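Local coordinates for chemotaxis protein CheX (Desulfovibrio desulfuricans subsp. desulfuricans str. G20, PDB 3HM4), which probably acts as a CheC-like chemotaxis phosphatase that removes the phosphoryl group from the response regulator CheY, at residues P12-M24 / V95-L107. Residues are numbered along the deposited sequence; the frame is centred on the assembly and turned at random.
Sequences PFVTATTNVLSTM and VTNMISGQARAAL
Val20 of helix 12-24 fits as a knob into a hole formed by Val95, Met98, Ile99 and Gln102 of helix 95-107, and its two methyls divide the work. CG1, anti to the backbone N (chi1 173°), faces Val95 and CB of Met98, whereas CG2 lies over the flat face of the Gln102 amide, 3.6 Å from NE2. The reciprocal knob is Ile99, received by Ala16, Thr17, Val20 and Leu21; its CG2 and CD1 both meet OG1 of Thr17. Beta-branched residues suit these places, each offering two branches to the walls of its hole.

Small residues set the spacing: CB of Ala16 is 4.0 Å from CB of Ala103 and 3.5 Å from its backbone N. The nearest CA pair is Phe13 and Ala103, at 5.1 Å. Beyond them, CB of Pro12 meets CB of Ala106 at 3.6 Å. CZ of Phe13 reaches CD1 of Leu107, the side chains crossing at about a right angle, while the same ring stacks on Phe153 of the sheet. At the far end, Met24 and Met98 are selenomethionines; the long, flexible methionine chain suits this place, as Met24 bends to lay CG and SE obliquely against SE and CE of Met98.

No direct hydrogen bond joins the helices. One water links them beside the apolar contact, accepting from ND2 of Asn19 (in one of two conformers) and donating to OE1 of Gln102. Thr17 turns its hydroxyl back to O of Phe13 (2.9 Å), on the opposite carbonyl face from its own backbone N, satisfying a polar group within its helix.

The axes run roughly antiparallel, at 139° and 8.2 Å. Thr17 and Ser100 rest on strands 149-155 and 47-53 respectively: a paired-helix layer on an antiparallel sheet, as in the CheC-like alpha/beta fold.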
loop_
_atom_site.group_PDB
_atom_site.type_symbol
_atom_site.label_atom_id
_atom_site.label_comp_id
_atom_site.label_asym_id
_atom_site.label_seq_id
_atom_site.Cartn_x
_atom_site.Cartn_y
_atom_site.Cartn_z
ATOM N N PRO A 12 -2.507 8.976 18.445
ATOM C CA PRO A 12 -2.779 9.862 17.311
ATOM C C PRO A 12 -3.411 9.156 16.101
ATOM O O PRO A 12 -4.261 9.744 15.404
ATOM C CB PRO A 12 -1.399 10.475 16.985
ATOM C CG PRO A 12 -0.447 9.658 17.682
ATOM C CD PRO A 12 -1.120 9.137 18.912
ATOM N N PHE A 13 -3.033 7.883 15.887
ATOM C CA PHE A 13 -3.612 7.110 14.796
ATOM C C PHE A 13 -5.059 6.717 15.099
ATOM O O PHE A 13 -5.929 6.818 14.227
ATOM C CB PHE A 13 -2.788 5.837 14.543
ATOM C CG PHE A 13 -1.356 6.107 14.169
ATOM C CD1 PHE A 13 -1.006 6.374 12.860
ATOM C CD2 PHE A 13 -0.363 6.120 15.138
ATOM C CE1 PHE A 13 0.303 6.623 12.515
ATOM C CE2 PHE A 13 0.948 6.359 14.799
ATOM C CZ PHE A 13 1.282 6.630 13.486
ATOM N N VAL A 14 -5.308 6.323 16.345
ATOM C CA VAL A 14 -6.643 5.898 16.777
ATOM C C VAL A 14 -7.615 7.102 16.752
ATOM O O VAL A 14 -8.714 7.003 16.192
ATOM C CB VAL A 14 -6.621 5.237 18.172
ATOM C CG1 VAL A 14 -8.042 4.892 18.661
ATOM C CG2 VAL A 14 -5.754 3.966 18.138
ATOM N N THR A 15 -7.213 8.219 17.348
ATOM C CA THR A 15 -8.059 9.415 17.357
ATOM C C THR A 15 -8.367 9.904 15.945
ATOM O O THR A 15 -9.507 10.236 15.649
ATOM C CB THR A 15 -7.418 10.533 18.186
ATOM O OG1 THR A 15 -7.302 10.099 19.544
ATOM C CG2 THR A 15 -8.224 11.837 18.127
ATOM N N ALA A 16 -7.356 9.942 15.082
ATOM C CA ALA A 16 -7.596 10.364 13.705
ATOM C C ALA A 16 -8.624 9.449 13.005
ATOM O O ALA A 16 -9.511 9.899 12.294
ATOM C CB ALA A 16 -6.285 10.405 12.903
ATOM N N THR A 17 -8.433 8.141 13.182
ATOM C CA THR A 17 -9.331 7.140 12.577
ATOM C C THR A 17 -10.776 7.300 13.084
ATOM O O THR A 17 -11.716 7.340 12.292
ATOM C CB THR A 17 -8.810 5.728 12.800
ATOM O OG1 THR A 17 -7.531 5.627 12.178
ATOM C CG2 THR A 17 -9.729 4.707 12.154
ATOM N N THR A 18 -10.894 7.416 14.401
ATOM C CA THR A 18 -12.212 7.593 14.996
ATOM C C THR A 18 -12.877 8.857 14.480
ATOM O O THR A 18 -14.056 8.821 14.030
ATOM C CB THR A 18 -12.114 7.602 16.550
ATOM O OG1 THR A 18 -11.475 6.397 17.014
ATOM C CG2 THR A 18 -13.504 7.811 17.210
ATOM N N ASN A 19 -12.128 9.961 14.484
ATOM C CA ASN A 19 -12.706 11.235 14.045
ATOM C C ASN A 19 -13.093 11.215 12.578
ATOM O O ASN A 19 -14.171 11.668 12.227
ATOM C CB ASN A 19 -11.758 12.397 14.336
ATOM C CG ASN A 19 -11.604 12.685 15.825
ATOM O OD1 ASN A 19 -12.364 12.182 16.659
ATOM N ND2 ASN A 19 -10.599 13.484 16.165
ATOM N N VAL A 20 -12.231 10.688 11.707
ATOM C CA VAL A 20 -12.539 10.661 10.284
ATOM C C VAL A 20 -13.764 9.785 9.982
ATOM O O VAL A 20 -14.662 10.211 9.256
ATOM C CB VAL A 20 -11.319 10.203 9.431
ATOM C CG1 VAL A 20 -11.707 10.023 8.002
ATOM C CG2 VAL A 20 -10.225 11.264 9.547
ATOM N N LEU A 21 -13.783 8.559 10.522
ATOM C CA LEU A 21 -14.919 7.649 10.278
ATOM C C LEU A 21 -16.238 8.198 10.840
ATOM O O LEU A 21 -17.296 8.012 10.217
ATOM C CB LEU A 21 -14.645 6.200 10.707
ATOM C CG LEU A 21 -13.891 5.313 9.699
ATOM C CD1 LEU A 21 -14.675 5.232 8.344
ATOM C CD2 LEU A 21 -12.502 5.799 9.498
ATOM N N SER A 22 -16.162 8.820 12.010
ATOM C CA SER A 22 -17.338 9.461 12.657
ATOM C C SER A 22 -17.889 10.545 11.732
ATOM O O SER A 22 -19.068 10.529 11.328
ATOM C CB SER A 22 -16.958 10.104 13.998
ATOM O OG SER A 22 -16.638 9.149 14.995
ATOM N N THR A 23 -17.012 11.464 11.368
ATOM C CA THR A 23 -17.407 12.624 10.554
ATOM C C THR A 23 -17.893 12.282 9.185
ATOM O O THR A 23 -18.986 12.710 8.780
ATOM C CB THR A 23 -16.251 13.602 10.382
ATOM O OG1 THR A 23 -15.844 14.050 11.667
ATOM C CG2 THR A 23 -16.645 14.780 9.510
HETATM N N MSE A 24 -17.111 11.477 8.452
HETATM C CA MSE A 24 -17.451 11.152 7.077
HETATM C C MSE A 24 -18.565 10.139 6.879
HETATM O O MSE A 24 -19.298 10.247 5.892
HETATM C CB MSE A 24 -16.180 10.662 6.337
HETATM C CG MSE A 24 -15.078 11.710 6.288
HETATM SE SE MSE A 24 -15.540 13.412 5.533
HETATM C CE MSE A 24 -15.984 12.962 3.699
ATOM N N VAL A 95 -11.012 8.904 2.878
ATOM C CA VAL A 95 -10.899 8.543 4.300
ATOM C C VAL A 95 -9.418 8.350 4.674
ATOM O O VAL A 95 -8.955 8.838 5.700
ATOM C CB VAL A 95 -11.710 7.252 4.634
ATOM C CG1 VAL A 95 -11.296 6.620 5.991
ATOM C CG2 VAL A 95 -13.213 7.604 4.573
ATOM N N THR A 96 -8.691 7.634 3.812
ATOM C CA THR A 96 -7.284 7.332 4.108
ATOM C C THR A 96 -6.381 8.559 4.066
ATOM O O THR A 96 -5.518 8.732 4.935
ATOM C CB THR A 96 -6.789 6.206 3.210
ATOM O OG1 THR A 96 -7.676 5.074 3.314
ATOM C CG2 THR A 96 -5.373 5.773 3.541
ATOM N N ASN A 97 -6.625 9.427 3.074
ATOM C CA ASN A 97 -5.911 10.713 3.017
ATOM C C ASN A 97 -6.178 11.531 4.269
ATOM O O ASN A 97 -5.276 12.151 4.813
ATOM C CB ASN A 97 -6.291 11.518 1.764
ATOM C CG ASN A 97 -5.356 11.282 0.599
ATOM O OD1 ASN A 97 -4.134 11.242 0.793
ATOM N ND2 ASN A 97 -5.890 11.178 -0.596
HETATM N N MSE A 98 -7.425 11.536 4.742
HETATM C CA MSE A 98 -7.789 12.284 5.933
HETATM C C MSE A 98 -7.192 11.702 7.208
HETATM O O MSE A 98 -6.714 12.458 8.062
HETATM C CB MSE A 98 -9.303 12.415 6.076
HETATM C CG MSE A 98 -9.941 13.279 4.999
HETATM SE SE MSE A 98 -11.866 13.229 5.126
HETATM C CE MSE A 98 -12.063 14.068 6.817
ATOM N N ILE A 99 -7.168 10.368 7.333
ATOM C CA ILE A 99 -6.535 9.739 8.478
ATOM C C ILE A 99 -5.024 10.087 8.475
ATOM O O ILE A 99 -4.485 10.473 9.501
ATOM C CB ILE A 99 -6.726 8.204 8.517
ATOM C CG1 ILE A 99 -8.204 7.901 8.847
ATOM C CG2 ILE A 99 -5.791 7.523 9.545
ATOM C CD1 ILE A 99 -8.561 6.429 8.681
ATOM N N SER A 100 -4.379 9.965 7.315
ATOM C CA SER A 100 -2.982 10.328 7.224
ATOM C C SER A 100 -2.748 11.796 7.653
ATOM O O SER A 100 -1.862 12.087 8.471
ATOM C CB SER A 100 -2.480 10.113 5.813
ATOM O OG SER A 100 -1.152 10.582 5.679
ATOM N N GLY A 101 -3.538 12.705 7.113
ATOM C CA GLY A 101 -3.365 14.133 7.435
ATOM C C GLY A 101 -3.568 14.430 8.907
ATOM O O GLY A 101 -2.754 15.116 9.548
ATOM N N GLN A 102 -4.618 13.844 9.480
ATOM C CA GLN A 102 -4.932 14.083 10.900
ATOM C C GLN A 102 -3.967 13.424 11.860
ATOM O O GLN A 102 -3.580 14.017 12.846
ATOM C CB GLN A 102 -6.381 13.715 11.193
ATOM C CG GLN A 102 -7.314 14.642 10.440
ATOM C CD GLN A 102 -8.780 14.421 10.718
ATOM O OE1 GLN A 102 -9.157 13.971 11.785
ATOM N NE2 GLN A 102 -9.608 14.765 9.746
ATOM N N ALA A 103 -3.543 12.200 11.563
ATOM C CA ALA A 103 -2.592 11.485 12.422
ATOM C C ALA A 103 -1.257 12.222 12.389
ATOM O O ALA A 103 -0.625 12.410 13.443
ATOM C CB ALA A 103 -2.430 10.030 11.967
ATOM N N ARG A 104 -0.835 12.640 11.189
ATOM C CA ARG A 104 0.443 13.368 11.085
ATOM C C ARG A 104 0.382 14.756 11.725
ATOM O O ARG A 104 1.361 15.173 12.342
ATOM C CB ARG A 104 0.929 13.413 9.639
ATOM C CG ARG A 104 1.311 12.041 9.131
ATOM C CD ARG A 104 1.838 12.018 7.716
ATOM N NE ARG A 104 0.832 12.446 6.753
ATOM C CZ ARG A 104 0.727 13.636 6.169
ATOM N NH1 ARG A 104 1.646 14.568 6.360
ATOM N NH2 ARG A 104 -0.276 13.864 5.322
ATOM N N ALA A 105 -0.778 15.425 11.662
ATOM C CA ALA A 105 -0.926 16.712 12.362
ATOM C C ALA A 105 -0.767 16.480 13.869
ATOM O O ALA A 105 -0.055 17.235 14.548
ATOM C CB ALA A 105 -2.260 17.375 12.050
ATOM N N ALA A 106 -1.387 15.422 14.406
ATOM C CA ALA A 106 -1.261 15.064 15.849
ATOM C C ALA A 106 0.179 14.720 16.249
ATOM O O ALA A 106 0.671 15.134 17.293
ATOM C CB ALA A 106 -2.216 13.940 16.241
ATOM N N LEU A 107 0.845 13.951 15.392
ATOM C CA LEU A 107 2.241 13.620 15.617
ATOM C C LEU A 107 3.124 14.884 15.586
ATOM O O LEU A 107 4.045 14.994 16.409
ATOM C CB LEU A 107 2.699 12.553 14.606
ATOM C CG LEU A 107 2.157 11.148 14.858
ATOM C CD1 LEU A 107 2.256 10.331 13.561
ATOM C CD2 LEU A 107 2.855 10.451 16.028
HETATM O O HOH W 1 -7.965 13.917 14.484
#